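Triosephosphate isomerase (Toxoplasma gondii, PDB 5UPR) probably interconverts D-glyceraldehyde 3-phosphate and dihydroxyacetone phosphate in glycolysis and gluconeogenesis, as a homodimeric member of the triosephosphate isomerase family. Local coordinates at residues A35-E40 / I257-K262; A6-F11 / G237-G242; A190-A195 / A231-E236; R64-A69 / I95-L100. All blocks are in the same frame, centred on the assembly; numbering follows the deposited sequence.

Interaction 1 of 4, residues A35-E40 / I257-K262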
loop_
_atom_site.group_PDB
_atom_site.type_symbol
_atom_site.label_atom_id
_atom_site.label_comp_id
_atom_site.label_asym_id
_atom_site.label_seq_id
_atom_site.Cartn_x
_atom_site.Cartn_y
_atom_site.Cartn_z
ATOM N N ALA A 35 8.767 1.005 -28.160
ATOM C CA ALA A 35 9.151 2.427 -28.320
ATOM C C ALA A 35 10.323 2.478 -29.269
ATOM O O ALA A 35 11.294 1.757 -29.066
ATOM C CB ALA A 35 9.550 3.048 -26.994
ATOM N N PRO A 36 10.237 3.292 -30.320
ATOM C CA PRO A 36 11.308 3.269 -31.309
ATOM C C PRO A 36 12.389 4.302 -31.001
ATOM O O PRO A 36 12.858 5.006 -31.869
ATOM C CB PRO A 36 10.559 3.561 -32.613
ATOM C CG PRO A 36 9.465 4.488 -32.177
ATOM C CD PRO A 36 9.170 4.217 -30.718
ATOM N N VAL A 37 12.760 4.403 -29.739
ATOM C CA VAL A 37 13.758 5.296 -29.228
ATOM C C VAL A 37 14.638 4.340 -28.441
ATOM O O VAL A 37 14.125 3.370 -27.859
ATOM C CB VAL A 37 13.073 6.359 -28.315
ATOM C CG1 VAL A 37 13.997 7.014 -27.270
ATOM C CG2 VAL A 37 12.349 7.387 -29.193
ATOM N N SER A 38 15.943 4.558 -28.491
ATOM C CA SER A 38 16.849 3.708 -27.714
ATOM C C SER A 38 16.840 4.203 -26.290
ATOM O O SER A 38 16.830 5.391 -26.076
ATOM C CB SER A 38 18.268 3.693 -28.268
ATOM O OG SER A 38 19.049 2.823 -27.470
ATOM N N PHE A 39 16.800 3.293 -25.331
ATOM C CA PHE A 39 16.929 3.624 -23.923
ATOM C C PHE A 39 18.355 3.319 -23.461
ATOM O O PHE A 39 18.607 3.273 -22.245
ATOM C CB PHE A 39 15.945 2.800 -23.044
ATOM C CG PHE A 39 14.466 2.955 -23.387
ATOM C CD1 PHE A 39 13.970 3.831 -24.360
ATOM C CD2 PHE A 39 13.567 2.244 -22.667
ATOM C CE1 PHE A 39 12.623 3.926 -24.617
ATOM C CE2 PHE A 39 12.203 2.294 -22.926
ATOM C CZ PHE A 39 11.729 3.126 -23.912
ATOM N N GLU A 40 19.315 3.134 -24.360
ATOM C CA GLU A 40 20.680 2.730 -23.937
ATOM C C GLU A 40 21.355 3.697 -22.932
ATOM O O GLU A 40 22.011 3.245 -21.999
ATOM C CB GLU A 40 21.596 2.492 -25.143
ATOM C CG GLU A 40 21.321 1.202 -25.894
ATOM C CD GLU A 40 21.868 -0.039 -25.202
ATOM O OE1 GLU A 40 22.632 -0.763 -25.870
ATOM O OE2 GLU A 40 21.547 -0.307 -24.008
ATOM N N ILE A 257 9.848 12.148 -23.139
ATOM C CA ILE A 257 10.606 12.641 -21.989
ATOM C C ILE A 257 11.881 11.832 -21.842
ATOM O O ILE A 257 12.927 12.413 -21.611
ATOM C CB ILE A 257 9.777 12.664 -20.701
ATOM C CG1 ILE A 257 8.631 13.661 -20.814
ATOM C CG2 ILE A 257 10.643 13.025 -19.482
ATOM C CD1 ILE A 257 7.475 13.458 -19.822
ATOM N N ILE A 258 11.801 10.510 -22.022
ATOM C CA ILE A 258 12.977 9.643 -21.997
ATOM C C ILE A 258 13.993 10.114 -23.022
ATOM O O ILE A 258 15.178 10.275 -22.716
ATOM C CB ILE A 258 12.623 8.140 -22.276
ATOM C CG1 ILE A 258 11.801 7.543 -21.134
ATOM C CG2 ILE A 258 13.879 7.305 -22.556
ATOM C CD1 ILE A 258 11.062 6.258 -21.515
ATOM N N ASP A 259 13.517 10.358 -24.234
ATOM C CA ASP A 259 14.378 10.888 -25.297
ATOM C C ASP A 259 15.057 12.235 -24.959
ATOM O O ASP A 259 16.146 12.480 -25.348
ATOM C CB ASP A 259 13.576 10.986 -26.572
ATOM C CG ASP A 259 14.465 10.975 -27.791
ATOM O OD1 ASP A 259 15.380 10.102 -27.918
ATOM O OD2 ASP A 259 14.238 11.854 -28.627
ATOM N N ALA A 260 14.389 13.090 -24.212
ATOM C CA ALA A 260 14.984 14.362 -23.743
ATOM C C ALA A 260 16.125 14.215 -22.736
ATOM O O ALA A 260 16.966 15.082 -22.665
ATOM C CB ALA A 260 13.929 15.268 -23.149
ATOM N N ALA A 261 16.116 13.149 -21.927
ATOM C CA ALA A 261 17.167 12.899 -20.952
ATOM C C ALA A 261 18.492 12.241 -21.550
ATOM O O ALA A 261 19.104 11.378 -20.976
ATOM C CB ALA A 261 16.616 12.066 -19.824
ATOM N N LYS A 262 18.959 12.799 -22.662
ATOM C CA LYS A 262 20.205 12.457 -23.360
ATOM C C LYS A 262 20.864 13.757 -23.781
ATOM O O LYS A 262 20.208 14.767 -24.140
ATOM C CB LYS A 262 19.923 11.675 -24.617
ATOM C CG LYS A 262 19.149 10.409 -24.363
ATOM C CD LYS A 262 19.158 9.524 -25.582
ATOM C CE LYS A 262 18.027 9.801 -26.545
ATOM N NZ LYS A 262 17.283 8.519 -26.780
#
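Ile258 of helix 253-260 lies against one face of the Phe39 ring, with CD1 over the face at 4.0 Å from Phe39 CZ and CG2 nearer Phe39 CD1, at 3.9 Å. Next to this apolar pair, Val37 CG1 packs on the carboxylate of Asp259, 3.4 Å from Asp259 OD1. Its methyl is carried there by a first torsion that sets CG1 anti to the backbone N (chi1 157°). The same methyl also borders the ammonium group of Lys262, whose NZ makes a weak hydrogen bond of 3.2 Å to Ser38 O. Behind these contacts, Lys262 NZ forms a salt bridge of 2.7 Å with Asp259 OD1, meeting that oxygen on its anti side. The lysine chain is bent at chi3 and chi4. On the other segment, Ser38 OG accepts from Glu40 N in an ST turn, which shapes the loop between helix 22-34 and strand 42-47. Val44 of that barrel strand touches both Phe39 and Ile258, giving the pair a common floor. The ammonium is held by the Asp259 carboxylate and only weakly by Ser38 O, and its charge is probably balanced mainly by Asp259.

Interaction 2 of 4, residues A6-F11 / G237-G242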
loop_
_atom_site.group_PDB
_atom_site.type_symbol
_atom_site.label_atom_id
_atom_site.label_comp_id
_atom_site.label_asym_id
_atom_site.label_seq_id
_atom_site.Cartn_x
_atom_site.Cartn_y
_atom_site.Cartn_z
ATOM N N ALA A 6 33.172 8.586 -16.632
ATOM C CA ALA A 6 32.636 8.795 -15.261
ATOM C C ALA A 6 31.672 9.965 -15.361
ATOM O O ALA A 6 32.075 11.156 -15.404
ATOM C CB ALA A 6 33.746 9.141 -14.267
ATOM N N ALA A 7 30.389 9.642 -15.374
ATOM C CA ALA A 7 29.381 10.649 -15.551
ATOM C C ALA A 7 28.127 9.983 -14.999
ATOM O O ALA A 7 28.003 8.782 -15.007
ATOM C CB ALA A 7 29.161 10.995 -17.035
ATOM N N ARG A 8 27.204 10.794 -14.539
ATOM C CA ARG A 8 25.974 10.299 -13.990
ATOM C C ARG A 8 25.083 9.932 -15.143
ATOM O O ARG A 8 24.827 10.698 -16.044
ATOM C CB ARG A 8 25.307 11.369 -13.149
ATOM C CG ARG A 8 25.998 11.677 -11.851
ATOM C CD ARG A 8 25.210 12.666 -11.031
ATOM N NE ARG A 8 25.089 13.970 -11.664
ATOM C CZ ARG A 8 25.997 14.934 -11.617
ATOM N NH1 ARG A 8 27.144 14.785 -10.958
ATOM N NH2 ARG A 8 25.750 16.074 -12.236
ATOM N N ARG A 9 24.637 8.703 -15.110
ATOM C CA ARG A 9 23.713 8.193 -16.101
ATOM C C ARG A 9 22.328 8.861 -15.915
ATOM O O ARG A 9 21.814 8.987 -14.786
ATOM C CB ARG A 9 23.648 6.711 -15.873
ATOM C CG ARG A 9 22.910 5.965 -16.896
ATOM C CD ARG A 9 23.338 4.479 -16.767
ATOM N NE ARG A 9 22.413 3.590 -17.487
ATOM C CZ ARG A 9 22.489 3.301 -18.771
ATOM N NH1 ARG A 9 23.525 3.735 -19.510
ATOM N NH2 ARG A 9 21.577 2.518 -19.314
ATOM N N GLY A 10 21.734 9.292 -17.016
ATOM C CA GLY A 10 20.388 9.887 -17.018
ATOM C C GLY A 10 19.361 8.921 -16.449
ATOM O O GLY A 10 19.543 7.679 -16.520
ATOM N N PHE A 11 18.309 9.482 -15.829
ATOM C CA PHE A 11 17.304 8.671 -15.163
ATOM C C PHE A 11 15.941 9.231 -15.402
ATOM O O PHE A 11 15.715 10.415 -15.144
ATOM C CB PHE A 11 17.648 8.654 -13.650
ATOM C CG PHE A 11 16.824 7.728 -12.843
ATOM C CD1 PHE A 11 15.517 8.057 -12.463
ATOM C CD2 PHE A 11 17.319 6.470 -12.461
ATOM C CE1 PHE A 11 14.761 7.199 -11.674
ATOM C CE2 PHE A 11 16.560 5.618 -11.687
ATOM C CZ PHE A 11 15.294 5.987 -11.289
ATOM N N GLY A 237 20.368 21.829 -17.622
ATOM C CA GLY A 237 21.088 22.004 -16.386
ATOM C C GLY A 237 22.057 20.871 -16.099
ATOM O O GLY A 237 21.719 19.699 -16.126
ATOM N N GLU A 238 23.278 21.244 -15.793
ATOM C CA GLU A 238 24.339 20.310 -15.455
ATOM C C GLU A 238 24.010 19.426 -14.208
ATOM O O GLU A 238 24.516 18.344 -14.105
ATOM C CB GLU A 238 25.591 21.197 -15.218
ATOM C CG GLU A 238 26.744 20.641 -14.532
ATOM C CD GLU A 238 27.897 21.707 -14.544
ATOM O OE1 GLU A 238 27.929 22.649 -15.408
ATOM O OE2 GLU A 238 28.797 21.584 -13.729
ATOM N N ASP A 239 23.197 19.920 -13.293
ATOM C CA ASP A 239 22.801 19.174 -12.071
ATOM C C ASP A 239 21.391 18.537 -12.161
ATOM O O ASP A 239 20.909 17.950 -11.166
ATOM C CB ASP A 239 22.908 20.110 -10.890
ATOM C CG ASP A 239 24.381 20.488 -10.640
ATOM O OD1 ASP A 239 25.127 19.638 -10.144
ATOM O OD2 ASP A 239 24.841 21.579 -10.989
ATOM N N VAL A 240 20.754 18.640 -13.335
ATOM C CA VAL A 240 19.464 18.001 -13.597
ATOM C C VAL A 240 19.749 16.715 -14.346
ATOM O O VAL A 240 20.166 16.759 -15.490
ATOM C CB VAL A 240 18.547 18.899 -14.431
ATOM C CG1 VAL A 240 17.201 18.182 -14.790
ATOM C CG2 VAL A 240 18.223 20.149 -13.627
ATOM N N ASP A 241 19.625 15.579 -13.658
ATOM C CA ASP A 241 20.072 14.266 -14.186
ATOM C C ASP A 241 18.933 13.461 -14.837
ATOM O O ASP A 241 19.119 12.332 -15.261
ATOM C CB ASP A 241 20.694 13.439 -13.079
ATOM C CG ASP A 241 21.898 14.129 -12.453
ATOM O OD1 ASP A 241 22.676 14.702 -13.182
ATOM O OD2 ASP A 241 22.064 14.138 -11.224
ATOM N N GLY A 242 17.753 14.055 -14.876
ATOM C CA GLY A 242 16.570 13.417 -15.466
ATOM C C GLY A 242 15.299 13.858 -14.802
ATOM O O GLY A 242 15.224 14.945 -14.250
#
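Arg8 and Asp241 join across the seam of the TIM barrel, where strand 10-15 runs parallel to strand 242-245, the first strand beside the last. The charged interactions lie just ahead of the strands. Arg8 NE donates to Asp241 OD1 at 2.9 Å in a nearly straight bond (174°), part of a salt bridge. The oxygen lies in the guanidinium plane, yet the nitrogen stands above the carboxylate plane, and the two planes are turned 54° apart. Farther along the guanidinium edge, NH2 of Arg8 comes 3.2 Å from Glu238 O, in the type I turn Gly237-Val240, while Asp239 OD1 adds an opposite charge well out of the plane. Asp239 is itself bound to Arg200 and Arg203. Asp241 OD2 is taken by Val220 N and Arg203, and Arg8 NH1 by Glu216 O, so the pair belongs to a wider network of salt bridges and backbone hydrogen bonds. The backbones pair as well: Phe11 N donates to Asp241 O at 3.0 Å, and the CA of Gly10 approaches the same oxygen at 3.3 Å in a CA-H...O contact. Phe11 bridges with Gly242, their CA atoms 4.8 Å apart. Gly242 has phi/psi that suit a residue without CB, and a CB would also run into Phe11 O; its CA lies 3.1 Å from that oxygen, in a second CA-H...O contact.

Interaction 3 of 4, residues A190-A195 / A231-E236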
loop_
_atom_site.group_PDB
_atom_site.type_symbol
_atom_site.label_atom_id
_atom_site.label_comp_id
_atom_site.label_asym_id
_atom_site.label_seq_id
_atom_site.Cartn_x
_atom_site.Cartn_y
_atom_site.Cartn_z
ATOM N N ALA A 190 8.648 24.211 -12.910
ATOM C CA ALA A 190 9.817 25.042 -12.615
ATOM C C ALA A 190 10.479 25.546 -13.905
ATOM O O ALA A 190 10.499 24.844 -14.926
ATOM C CB ALA A 190 10.823 24.256 -11.856
ATOM N N THR A 191 11.005 26.785 -13.881
ATOM C CA THR A 191 11.935 27.200 -14.940
ATOM C C THR A 191 13.166 26.320 -14.948
ATOM O O THR A 191 13.497 25.734 -13.938
ATOM C CB THR A 191 12.325 28.686 -14.822
ATOM O OG1 THR A 191 13.011 28.857 -13.587
ATOM C CG2 THR A 191 11.035 29.551 -14.887
ATOM N N ALA A 192 13.830 26.236 -16.083
ATOM C CA ALA A 192 15.133 25.606 -16.221
ATOM C C ALA A 192 16.137 26.197 -15.218
ATOM O O ALA A 192 16.865 25.450 -14.591
ATOM C CB ALA A 192 15.681 25.807 -17.636
ATOM N N ALA A 193 16.149 27.516 -15.069
ATOM C CA ALA A 193 17.063 28.201 -14.115
ATOM C C ALA A 193 16.768 27.805 -12.658
ATOM O O ALA A 193 17.682 27.496 -11.932
ATOM C CB ALA A 193 16.962 29.734 -14.276
ATOM N N LEU A 194 15.510 27.812 -12.238
ATOM C CA LEU A 194 15.141 27.419 -10.849
ATOM C C LEU A 194 15.470 25.962 -10.542
ATOM O O LEU A 194 16.018 25.651 -9.473
ATOM C CB LEU A 194 13.652 27.713 -10.568
ATOM C CG LEU A 194 13.156 27.440 -9.169
ATOM C CD1 LEU A 194 11.931 28.308 -8.802
ATOM C CD2 LEU A 194 12.825 25.961 -8.923
ATOM N N ALA A 195 15.226 25.088 -11.484
ATOM C CA ALA A 195 15.547 23.658 -11.314
ATOM C C ALA A 195 17.040 23.497 -11.160
ATOM O O ALA A 195 17.480 22.870 -10.206
ATOM C CB ALA A 195 15.016 22.801 -12.443
ATOM N N ALA A 231 10.917 19.243 -21.342
ATOM C CA ALA A 231 12.003 18.444 -20.759
ATOM C C ALA A 231 13.376 18.758 -21.290
ATOM O O ALA A 231 14.346 18.807 -20.528
ATOM C CB ALA A 231 11.702 16.935 -20.953
ATOM N N LYS A 232 13.484 19.000 -22.601
ATOM C CA LYS A 232 14.822 19.298 -23.156
ATOM C C LYS A 232 15.436 20.540 -22.542
ATOM O O LYS A 232 16.567 20.526 -22.204
ATOM C CB LYS A 232 14.791 19.436 -24.668
ATOM C CG LYS A 232 14.641 18.117 -25.378
ATOM C CD LYS A 232 14.700 18.333 -26.898
ATOM C CE LYS A 232 15.290 17.134 -27.642
ATOM N NZ LYS A 232 16.452 16.469 -26.933
ATOM N N GLU A 233 14.671 21.608 -22.382
ATOM C CA GLU A 233 15.182 22.824 -21.768
ATOM C C GLU A 233 15.576 22.554 -20.298
ATOM O O GLU A 233 16.660 22.946 -19.852
ATOM C CB GLU A 233 14.145 23.941 -21.858
ATOM C CG GLU A 233 14.651 25.305 -21.388
ATOM C CD GLU A 233 13.519 26.313 -21.122
ATOM O OE1 GLU A 233 12.315 26.034 -21.336
ATOM O OE2 GLU A 233 13.817 27.433 -20.728
ATOM N N LEU A 234 14.724 21.850 -19.576
ATOM C CA LEU A 234 15.054 21.494 -18.182
ATOM C C LEU A 234 16.365 20.736 -18.028
ATOM O O LEU A 234 17.173 21.054 -17.156
ATOM C CB LEU A 234 13.895 20.710 -17.541
ATOM C CG LEU A 234 12.726 21.576 -17.053
ATOM C CD1 LEU A 234 11.536 20.660 -16.878
ATOM C CD2 LEU A 234 13.115 22.149 -15.722
ATOM N N PHE A 235 16.593 19.799 -18.954
ATOM C CA PHE A 235 17.752 18.910 -18.916
ATOM C C PHE A 235 19.083 19.572 -19.319
ATOM O O PHE A 235 20.148 18.948 -19.195
ATOM C CB PHE A 235 17.486 17.698 -19.832
ATOM C CG PHE A 235 18.441 16.546 -19.629
ATOM C CD1 PHE A 235 18.372 15.723 -18.498
ATOM C CD2 PHE A 235 19.433 16.298 -20.573
ATOM C CE1 PHE A 235 19.276 14.689 -18.312
ATOM C CE2 PHE A 235 20.348 15.266 -20.410
ATOM C CZ PHE A 235 20.279 14.448 -19.293
ATOM N N GLU A 236 19.043 20.807 -19.817
ATOM C CA GLU A 236 20.268 21.551 -20.072
ATOM C C GLU A 236 21.033 21.815 -18.788
ATOM O O GLU A 236 22.220 21.989 -18.846
ATOM C CB GLU A 236 19.999 22.849 -20.833
ATOM C CG GLU A 236 19.451 22.560 -22.228
ATOM C CD GLU A 236 18.933 23.815 -22.951
ATOM O OE1 GLU A 236 19.057 24.940 -22.411
ATOM O OE2 GLU A 236 18.428 23.667 -24.078
HETATM O O HOH W 1 18.005 23.291 -16.054
HETATM O O HOH W 2 12.703 28.080 -18.432
#
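Leu234 O and Ala192 O are joined by one water molecule, which donates to both: 2.6 Å from the water to Leu234 O and 2.8 Å to Ala192 O. A second water spans the same gap, donating to Glu233 OE2 at 2.6 Å and accepting from Ala192 N. No direct hydrogen bond crosses between the segments, so their polar linkage runs through these two waters. The methyl of Ala192 points at the other helix, 3.7 Å from Glu233 O, and also touches CG of Glu233. That glutamate has CG anti to its backbone N (chi1 -173°) and is extended beyond CG, its carboxylate reaching the second water. The apolar part rests on Leu234 CD2, which packs 3.8 Å from Ala195 CB and also lies against the carbonyl oxygens of Ala190 and Thr191. Thr191 is the N-cap of helix 192-209: its OG1 accepts from Leu194 N at 3.0 Å. As in other triosephosphate isomerases, Ala190 probably belongs to the C-terminal hinge of mobile loop 6; its N bonds to Tyr222 OH, a bond that in relatives accompanies the closed loop. The first turn of helix 192-209 comes close to the C-terminal part of helix 228-234, with the CA atoms of Ala192 and Leu234 4.6 Å apart. Tyr222 of strand 220-222 touches Ala195 and Leu234, Phe243 of strand 242-245 also meets Leu234, and Ala231 packs on Ala260 of helix 253-260.

Interaction 4 of 4, residues R64-A69 / I95-L100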
loop_
_atom_site.group_PDB
_atom_site.type_symbol
_atom_site.label_atom_id
_atom_site.label_comp_id
_atom_site.label_asym_id
_atom_site.label_seq_id
_atom_site.Cartn_x
_atom_site.Cartn_y
_atom_site.Cartn_z
ATOM N N ARG A 64 16.431 -2.666 -20.009
ATOM C CA ARG A 64 16.684 -1.302 -19.581
ATOM C C ARG A 64 15.548 -0.628 -18.835
ATOM O O ARG A 64 15.805 0.413 -18.236
ATOM C CB ARG A 64 17.070 -0.399 -20.768
ATOM C CG ARG A 64 18.334 -0.773 -21.509
ATOM C CD ARG A 64 19.566 -0.581 -20.650
ATOM N NE ARG A 64 20.804 -0.770 -21.417
ATOM C CZ ARG A 64 22.026 -0.964 -20.890
ATOM N NH1 ARG A 64 22.231 -1.013 -19.571
ATOM N NH2 ARG A 64 23.062 -1.127 -21.679
ATOM N N VAL A 65 14.324 -1.163 -18.905
ATOM C CA VAL A 65 13.213 -0.680 -18.041
ATOM C C VAL A 65 13.058 -1.576 -16.815
ATOM O O VAL A 65 12.950 -2.778 -16.939
ATOM C CB VAL A 65 11.864 -0.574 -18.771
ATOM C CG1 VAL A 65 10.817 0.039 -17.858
ATOM C CG2 VAL A 65 12.032 0.273 -20.047
ATOM N N GLN A 66 13.073 -0.978 -15.642
ATOM C CA GLN A 66 12.920 -1.675 -14.388
ATOM C C GLN A 66 11.623 -1.234 -13.737
ATOM O O GLN A 66 11.076 -0.194 -14.054
ATOM C CB GLN A 66 14.119 -1.368 -13.510
ATOM C CG GLN A 66 15.451 -1.890 -14.041
ATOM C CD GLN A 66 16.516 -1.844 -12.998
ATOM O OE1 GLN A 66 16.964 -0.793 -12.631
ATOM N NE2 GLN A 66 16.874 -2.999 -12.461
ATOM N N VAL A 67 11.155 -2.041 -12.788
ATOM C CA VAL A 67 9.871 -1.756 -12.117
ATOM C C VAL A 67 10.118 -1.272 -10.695
ATOM O O VAL A 67 11.130 -1.605 -10.077
ATOM C CB VAL A 67 8.899 -2.922 -12.141
ATOM C CG1 VAL A 67 8.751 -3.433 -13.557
ATOM C CG2 VAL A 67 9.421 -4.077 -11.295
ATOM N N ALA A 68 9.188 -0.482 -10.191
ATOM C CA ALA A 68 9.194 0.048 -8.827
ATOM C C ALA A 68 7.850 -0.091 -8.131
ATOM O O ALA A 68 6.819 -0.006 -8.792
ATOM C CB ALA A 68 9.546 1.518 -8.831
ATOM N N ALA A 69 7.857 -0.196 -6.803
ATOM C CA ALA A 69 6.647 0.058 -6.060
ATOM C C ALA A 69 6.579 1.540 -5.726
ATOM O O ALA A 69 7.610 2.208 -5.619
ATOM C CB ALA A 69 6.632 -0.804 -4.759
ATOM N N ILE A 95 11.541 -6.906 -7.387
ATOM C CA ILE A 95 11.260 -5.524 -7.684
ATOM C C ILE A 95 12.477 -4.729 -7.206
ATOM O O ILE A 95 12.740 -4.714 -6.002
ATOM C CB ILE A 95 9.975 -5.085 -6.966
ATOM C CG1 ILE A 95 8.779 -5.913 -7.460
ATOM C CG2 ILE A 95 9.750 -3.576 -7.173
ATOM C CD1 ILE A 95 7.560 -5.864 -6.554
ATOM N N PRO A 96 13.217 -4.054 -8.145
ATOM C CA PRO A 96 14.485 -3.441 -7.676
ATOM C C PRO A 96 14.372 -2.037 -7.094
ATOM O O PRO A 96 15.302 -1.645 -6.391
ATOM C CB PRO A 96 15.376 -3.438 -8.917
ATOM C CG PRO A 96 14.428 -3.569 -10.082
ATOM C CD PRO A 96 13.142 -4.159 -9.613
ATOM N N TRP A 97 13.249 -1.324 -7.305
ATOM C CA TRP A 97 13.121 0.061 -6.915
ATOM C C TRP A 97 11.879 0.316 -6.088
ATOM O O TRP A 97 10.859 -0.342 -6.268
ATOM C CB TRP A 97 13.055 1.002 -8.139
ATOM C CG TRP A 97 14.341 1.144 -8.842
ATOM C CD1 TRP A 97 14.786 0.351 -9.826
ATOM C CD2 TRP A 97 15.346 2.150 -8.659
ATOM N NE1 TRP A 97 16.003 0.759 -10.264
ATOM C CE2 TRP A 97 16.405 1.839 -9.543
ATOM C CE3 TRP A 97 15.479 3.246 -7.806
ATOM C CZ2 TRP A 97 17.570 2.581 -9.624
ATOM C CZ3 TRP A 97 16.660 4.004 -7.863
ATOM C CH2 TRP A 97 17.668 3.673 -8.771
ATOM N N VAL A 98 11.963 1.337 -5.241
ATOM C CA VAL A 98 10.812 1.904 -4.571
ATOM C C VAL A 98 10.845 3.448 -4.607
ATOM O O VAL A 98 11.931 4.034 -4.533
ATOM C CB VAL A 98 10.707 1.470 -3.104
ATOM C CG1 VAL A 98 10.371 -0.010 -3.088
ATOM C CG2 VAL A 98 11.949 1.775 -2.270
ATOM N N VAL A 99 9.655 4.049 -4.669
ATOM C CA VAL A 99 9.468 5.482 -4.482
ATOM C C VAL A 99 9.115 5.739 -3.040
ATOM O O VAL A 99 8.181 5.096 -2.501
ATOM C CB VAL A 99 8.333 6.001 -5.380
ATOM C CG1 VAL A 99 8.127 7.508 -5.193
ATOM C CG2 VAL A 99 8.591 5.629 -6.896
ATOM N N LEU A 100 9.858 6.648 -2.374
ATOM C CA LEU A 100 9.584 6.961 -0.954
ATOM C C LEU A 100 9.503 8.440 -0.723
ATOM O O LEU A 100 10.249 9.235 -1.357
ATOM C CB LEU A 100 10.700 6.353 -0.102
ATOM C CG LEU A 100 10.614 4.825 0.066
ATOM C CD1 LEU A 100 11.744 4.283 0.937
ATOM C CD2 LEU A 100 9.284 4.443 0.699
#
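Strands 65-69 and 97-100 are neighbours in the parallel barrel, and the side chain of Gln66, early in its strand, reaches Trp97, the first residue of the other. Trp97 NE1 donates to Gln66 OE1 at 3.0 Å (161°). The oxygen lies in the indole plane; the amide and ring planes stand 82° apart, and NE1 sits above the carbonyl plane. The other end of that amide, Gln66 NE2, packs on Pro96 CG. Gln66 is less well ordered, so these details are less certain. Trp97 and Ala68 set their CB atoms on the same side of the sheet, 3.6 Å apart, and the indole also meets the ring of Phe11 edge-to-face. The two strands are the ends of a beta-alpha-beta crossover through helix 87-92, and their axes lie 39° apart, approaching to 4.4 Å. Ala68 pairs with Trp97 and Ala69 with Val98; both backbone hydrogen bonds use Ala69, whose N donates to Trp97 O at 3.1 Å and whose O accepts from Val99 N at 2.9 Å. On the face opposite Ala68 CB and Trp97 CB, Ala69 CB rests on Val98 CG1. Nearer the strand starts, Val67 CG2 meets Ile95 CG2 and Pro96 CD, the first pair crossing at about a right angle, and Val67 O comes within 3.3 Å of Pro96 CD. Ile95 also packs on Leu51 of the second subunit.

In the fold
From the N terminus, segment 6-11 opens interaction 2, which closes only at 237-242 and brings the first barrel strand to the last. Segment 35-40 then opens interaction 1, closed by 257-262 near the C terminus, so interactions 1 and 2 cross. Interaction 4 closes early, between 64-69 and 95-100, and interaction 3 follows between 190-195 and 231-236; both fall within the two long loops and in series with each other. Interaction 1 meets 4 through the Glu40-Arg64 salt bridge and 2 through Glu40 and Arg9, interactions 2 and 4 meet inside the barrel sheet through Phe11 and Trp97, and Phe235 of interaction 3 packs on both 1 and 2. Interactions 3 and 4 do not touch.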